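Local coordinates for protein gingipain R2 Pro-Domain (Porphyromonas gingivalis, PDB 4IEF) that probably keeps the cysteine peptidase gingipain R2 in a latent, zymogenic state as its pro-domain, in complex with the mature domain, at residues 28-32 with 151-155; 59-65 with 98-103. All coordinates share one frame. Residue numbers count along the deposited sequence, not the author numbering.

Contact 1 (28-32 with 151-155)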
loop_
_atom_site.group_PDB
_atom_site.type_symbol
_atom_site.label_atom_id
_atom_site.label_comp_id
_atom_site.label_asym_id
_atom_site.label_seq_id
_atom_site.Cartn_x
_atom_site.Cartn_y
_atom_site.Cartn_z
ATOM N N VAL A 28 -7.167 -16.930 -20.106
ATOM C CA VAL A 28 -7.279 -15.473 -20.031
ATOM C C VAL A 28 -7.273 -14.883 -21.446
ATOM O O VAL A 28 -6.406 -15.205 -22.266
ATOM C CB VAL A 28 -6.181 -14.832 -19.125
ATOM C CG1 VAL A 28 -6.390 -13.323 -18.972
ATOM C CG2 VAL A 28 -6.124 -15.500 -17.750
ATOM N N GLN A 29 -8.252 -14.010 -21.714
ATOM C CA GLN A 29 -8.391 -13.312 -22.977
ATOM C C GLN A 29 -7.960 -11.857 -22.835
ATOM O O GLN A 29 -8.400 -11.148 -21.927
ATOM C CB GLN A 29 -9.844 -13.395 -23.488
ATOM C CG GLN A 29 -10.179 -12.407 -24.615
ATOM C CD GLN A 29 -11.594 -12.534 -25.107
ATOM O OE1 GLN A 29 -11.971 -13.526 -25.728
ATOM N NE2 GLN A 29 -12.407 -11.519 -24.847
ATOM N N PHE A 30 -7.100 -11.423 -23.748
ATOM C CA PHE A 30 -6.676 -10.038 -23.877
ATOM C C PHE A 30 -7.280 -9.494 -25.154
ATOM O O PHE A 30 -7.277 -10.183 -26.183
ATOM C CB PHE A 30 -5.138 -9.892 -23.904
ATOM C CG PHE A 30 -4.670 -8.558 -24.449
ATOM C CD1 PHE A 30 -4.477 -8.373 -25.818
ATOM C CD2 PHE A 30 -4.474 -7.470 -23.601
ATOM C CE1 PHE A 30 -4.123 -7.118 -26.328
ATOM C CE2 PHE A 30 -4.081 -6.223 -24.111
ATOM C CZ PHE A 30 -3.910 -6.057 -25.468
ATOM N N ARG A 31 -7.749 -8.251 -25.103
ATOM C CA ARG A 31 -8.233 -7.539 -26.273
ATOM C C ARG A 31 -7.679 -6.123 -26.221
ATOM O O ARG A 31 -7.656 -5.510 -25.148
ATOM C CB ARG A 31 -9.759 -7.572 -26.383
ATOM C CG ARG A 31 -10.281 -8.827 -27.072
ATOM C CD ARG A 31 -11.792 -8.897 -27.045
ATOM N NE ARG A 31 -12.288 -10.016 -27.844
ATOM C CZ ARG A 31 -13.557 -10.411 -27.884
ATOM N NH1 ARG A 31 -14.476 -9.792 -27.152
ATOM N NH2 ARG A 31 -13.915 -11.433 -28.646
ATOM N N MET A 32 -7.154 -5.638 -27.364
ATOM C CA MET A 32 -6.571 -4.300 -27.476
ATOM C C MET A 32 -7.643 -3.232 -27.220
ATOM O O MET A 32 -8.723 -3.280 -27.810
ATOM C CB MET A 32 -5.908 -4.097 -28.853
ATOM C CG MET A 32 -5.173 -2.757 -28.989
ATOM S SD MET A 32 -3.862 -2.502 -27.758
ATOM C CE MET A 32 -2.524 -3.409 -28.533
ATOM N N PHE A 151 0.942 -10.130 -21.347
ATOM C CA PHE A 151 0.588 -10.067 -22.762
ATOM C C PHE A 151 1.438 -9.006 -23.416
ATOM O O PHE A 151 1.499 -7.896 -22.893
ATOM C CB PHE A 151 -0.898 -9.728 -22.949
ATOM C CG PHE A 151 -1.875 -10.742 -22.415
ATOM C CD1 PHE A 151 -2.434 -10.594 -21.151
ATOM C CD2 PHE A 151 -2.260 -11.834 -23.190
ATOM C CE1 PHE A 151 -3.365 -11.521 -20.669
ATOM C CE2 PHE A 151 -3.187 -12.756 -22.711
ATOM C CZ PHE A 151 -3.734 -12.594 -21.454
ATOM N N ALA A 152 2.118 -9.336 -24.523
ATOM C CA ALA A 152 2.922 -8.382 -25.291
ATOM C C ALA A 152 2.249 -8.241 -26.675
ATOM O O ALA A 152 2.606 -8.953 -27.618
ATOM C CB ALA A 152 4.373 -8.846 -25.387
ATOM N N PRO A 153 1.195 -7.391 -26.784
ATOM C CA PRO A 153 0.441 -7.309 -28.045
ATOM C C PRO A 153 1.050 -6.392 -29.105
ATOM O O PRO A 153 0.447 -6.205 -30.168
ATOM C CB PRO A 153 -0.913 -6.772 -27.592
ATOM C CG PRO A 153 -0.586 -5.897 -26.434
ATOM C CD PRO A 153 0.605 -6.501 -25.756
ATOM N N LEU A 154 2.222 -5.812 -28.822
ATOM C CA LEU A 154 2.896 -4.936 -29.765
ATOM C C LEU A 154 4.281 -5.515 -30.075
ATOM O O LEU A 154 5.164 -5.540 -29.215
ATOM C CB LEU A 154 2.963 -3.487 -29.233
ATOM C CG LEU A 154 1.613 -2.790 -28.972
ATOM C CD1 LEU A 154 1.805 -1.508 -28.222
ATOM C CD2 LEU A 154 0.849 -2.520 -30.272
ATOM N N GLN A 155 4.421 -6.054 -31.292
ATOM C CA GLN A 155 5.646 -6.679 -31.790
ATOM C C GLN A 155 6.189 -5.807 -32.924
ATOM O O GLN A 155 5.456 -5.486 -33.857
ATOM C CB GLN A 155 5.392 -8.130 -32.231
ATOM C CG GLN A 155 4.786 -9.032 -31.140
ATOM C CD GLN A 155 5.738 -9.430 -30.034
ATOM O OE1 GLN A 155 6.913 -9.733 -30.263
ATOM N NE2 GLN A 155 5.230 -9.497 -28.808
#

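Contact 2 (59-65 with 98-103)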
loop_
_atom_site.group_PDB
_atom_site.type_symbol
_atom_site.label_atom_id
_atom_site.label_comp_id
_atom_site.label_asym_id
_atom_site.label_seq_id
_atom_site.Cartn_x
_atom_site.Cartn_y
_atom_site.Cartn_z
ATOM N N SER A 59 10.057 -2.047 -21.197
ATOM C CA SER A 59 11.049 -2.286 -22.246
ATOM C C SER A 59 12.420 -1.752 -21.838
ATOM O O SER A 59 12.523 -0.648 -21.295
ATOM C CB SER A 59 10.619 -1.635 -23.554
ATOM O OG SER A 59 9.298 -2.007 -23.910
ATOM N N GLU A 60 13.460 -2.561 -22.083
ATOM C CA GLU A 60 14.866 -2.268 -21.808
ATOM C C GLU A 60 15.290 -1.000 -22.555
ATOM O O GLU A 60 14.847 -0.784 -23.686
ATOM C CB GLU A 60 15.715 -3.476 -22.255
ATOM C CG GLU A 60 17.203 -3.404 -21.951
ATOM C CD GLU A 60 18.067 -4.451 -22.633
ATOM O OE1 GLU A 60 17.517 -5.454 -23.144
ATOM O OE2 GLU A 60 19.307 -4.275 -22.640
ATOM N N LYS A 61 16.140 -0.172 -21.918
ATOM C CA LYS A 61 16.650 1.081 -22.471
ATOM C C LYS A 61 17.279 0.861 -23.858
ATOM O O LYS A 61 18.118 -0.028 -24.029
ATOM C CB LYS A 61 17.670 1.707 -21.505
ATOM C CG LYS A 61 18.000 3.163 -21.806
ATOM C CD LYS A 61 19.155 3.650 -20.944
ATOM C CE LYS A 61 19.631 5.018 -21.350
ATOM N NZ LYS A 61 20.360 4.967 -22.638
ATOM N N GLY A 62 16.824 1.643 -24.833
ATOM C CA GLY A 62 17.315 1.584 -26.206
ATOM C C GLY A 62 16.580 0.624 -27.121
ATOM O O GLY A 62 16.863 0.595 -28.327
ATOM N N THR A 63 15.668 -0.197 -26.556
ATOM C CA THR A 63 14.847 -1.160 -27.306
ATOM C C THR A 63 13.461 -0.522 -27.551
ATOM O O THR A 63 13.086 0.388 -26.800
ATOM C CB THR A 63 14.750 -2.526 -26.586
ATOM O OG1 THR A 63 13.883 -2.439 -25.454
ATOM C CG2 THR A 63 16.116 -3.123 -26.219
ATOM N N PRO A 64 12.664 -0.976 -28.548
ATOM C CA PRO A 64 11.377 -0.302 -28.810
ATOM C C PRO A 64 10.406 -0.289 -27.626
ATOM O O PRO A 64 10.324 -1.277 -26.904
ATOM C CB PRO A 64 10.795 -1.092 -29.989
ATOM C CG PRO A 64 11.977 -1.715 -30.655
ATOM C CD PRO A 64 12.933 -2.031 -29.550
ATOM N N ILE A 65 9.694 0.850 -27.419
ATOM C CA ILE A 65 8.666 0.980 -26.371
ATOM C C ILE A 65 7.491 0.137 -26.831
ATOM O O ILE A 65 6.796 0.497 -27.779
ATOM C CB ILE A 65 8.254 2.446 -26.054
ATOM C CG1 ILE A 65 9.447 3.246 -25.486
ATOM C CG2 ILE A 65 7.029 2.495 -25.088
ATOM C CD1 ILE A 65 9.274 4.751 -25.467
ATOM N N ILE A 98 8.918 3.326 -34.124
ATOM C CA ILE A 98 8.582 3.203 -32.702
ATOM C C ILE A 98 9.737 3.792 -31.906
ATOM O O ILE A 98 10.899 3.481 -32.189
ATOM C CB ILE A 98 8.251 1.737 -32.290
ATOM C CG1 ILE A 98 6.960 1.220 -32.983
ATOM C CG2 ILE A 98 8.198 1.534 -30.753
ATOM C CD1 ILE A 98 5.597 1.898 -32.603
ATOM N N ALA A 99 9.410 4.658 -30.924
ATOM C CA ALA A 99 10.375 5.329 -30.057
ATOM C C ALA A 99 11.152 4.335 -29.180
ATOM O O ALA A 99 10.570 3.348 -28.720
ATOM C CB ALA A 99 9.662 6.345 -29.184
ATOM N N PRO A 100 12.462 4.578 -28.931
ATOM C CA PRO A 100 13.222 3.662 -28.073
ATOM C C PRO A 100 12.962 3.947 -26.595
ATOM O O PRO A 100 12.695 5.089 -26.211
ATOM C CB PRO A 100 14.672 3.943 -28.469
ATOM C CG PRO A 100 14.668 5.366 -28.887
ATOM C CD PRO A 100 13.298 5.709 -29.385
ATOM N N SER A 101 13.024 2.907 -25.763
ATOM C CA SER A 101 12.776 3.064 -24.335
ATOM C C SER A 101 13.891 3.834 -23.638
ATOM O O SER A 101 15.065 3.679 -23.972
ATOM C CB SER A 101 12.585 1.710 -23.669
ATOM O OG SER A 101 12.252 1.861 -22.300
ATOM N N LYS A 102 13.500 4.680 -22.680
ATOM C CA LYS A 102 14.412 5.452 -21.837
ATOM C C LYS A 102 14.845 4.595 -20.638
ATOM O O LYS A 102 15.745 4.981 -19.888
ATOM C CB LYS A 102 13.733 6.746 -21.350
ATOM C CG LYS A 102 13.533 7.794 -22.427
ATOM C CD LYS A 102 12.980 9.074 -21.823
ATOM C CE LYS A 102 12.617 10.066 -22.895
ATOM N NZ LYS A 102 12.174 11.365 -22.323
ATOM N N GLY A 103 14.194 3.443 -20.486
ATOM C CA GLY A 103 14.442 2.502 -19.402
ATOM C C GLY A 103 13.859 3.001 -18.099
ATOM O O GLY A 103 12.959 3.851 -18.099
#

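Contact 1 (28-32 with 151-155)
Not one hydrogen bond joins 28-32 to 151-155; side chains alone fill the gap, and the nearest CA atoms, of F30 and F151, are still 7.3 Å apart. F151 comes first, meeting V28 and F30. Its CZ meets V28 CG1 at 3.7 Å, a contact near the plane of the ring, while F30 CB sits over one ring face, 3.5 Å from the ring centroid, in a CH-pi contact. The two phenyl rings are inclined by only 27°, but with centroids 5.5 Å apart they are slid so far that they barely overlap. A152 points away, its carbonyl O taking a 2.9 Å hydrogen bond from Q155 NE2 across the break in strand 144-157. P153 then turns its ring back toward the first segment: its CG touches F30 CZ at 3.5 Å and M32 CE at 3.8 Å. L154 sets off sideways, yet its CD2 still lies 3.9 Å from M32 CE. On the far side of 28-32, R31 forms a salt bridge with E168. V28, F30 and M32 make backbone hydrogen bonds to strand 162-176, which also pairs with 144-157, so this is the apolar interior of the large antiparallel sheet, closed between two strands that share a neighbour.

Contact 2 (59-65 with 98-103)
A type II beta turn, E60 to T63, docks here against an extended loop through backbone hydrogen bonds flanking a single antiparallel bridge, the non-hydrogen-bonded pair P64 and P100. G62, at phi 90°, takes the turn position that favours glycine, and T63 N and OG1 both bond to E60 O, at 3.0 and 2.6 Å. Three backbone bonds cross the gap: G62 N to S101 O (2.8 Å), S101 N to T63 O (2.7 Å) and I65 N to A99 O (2.9 Å). S101 OG donates to S59 O at 2.7 Å and, by accepting from G103 N at 3.1 Å, makes an ST turn. A CB on G103 would clash with K61 CB. At the other end P64 CB meets I98 CG2 at 3.8 Å and I65 CD1 meets A99 CB at 4.1 Å. K102 points away, its NZ bonded to P111 O and I114 O. The paired loops rest on the two-stranded sheet 36-42/45-51, where A99 touches V40 and V49, and I98 touches F37 and P50.

How the contacts relate
Both contacts belong to the same C25 propeptide family region, and contact 2 is nested in sequence within the loop that contact 1 closes. Their centres are 19 Å apart, and although their nearest atoms approach to about 5 Å, they do not touch. Contact 1, centred about 7 Å from the chain centre, joins strands of the large sheet by apolar side chains; contact 2, centred about 15 Å from it, ties loops mainly through backbone hydrogen bonds. Strand 144-157 links the surroundings, carrying F151 to L154 of contact 1 and Y156, whose hydroxyl makes a weak hydrogen bond with I98 N. K102 of contact 2 packs on the mature domain, whereas no other chain touches contact 1.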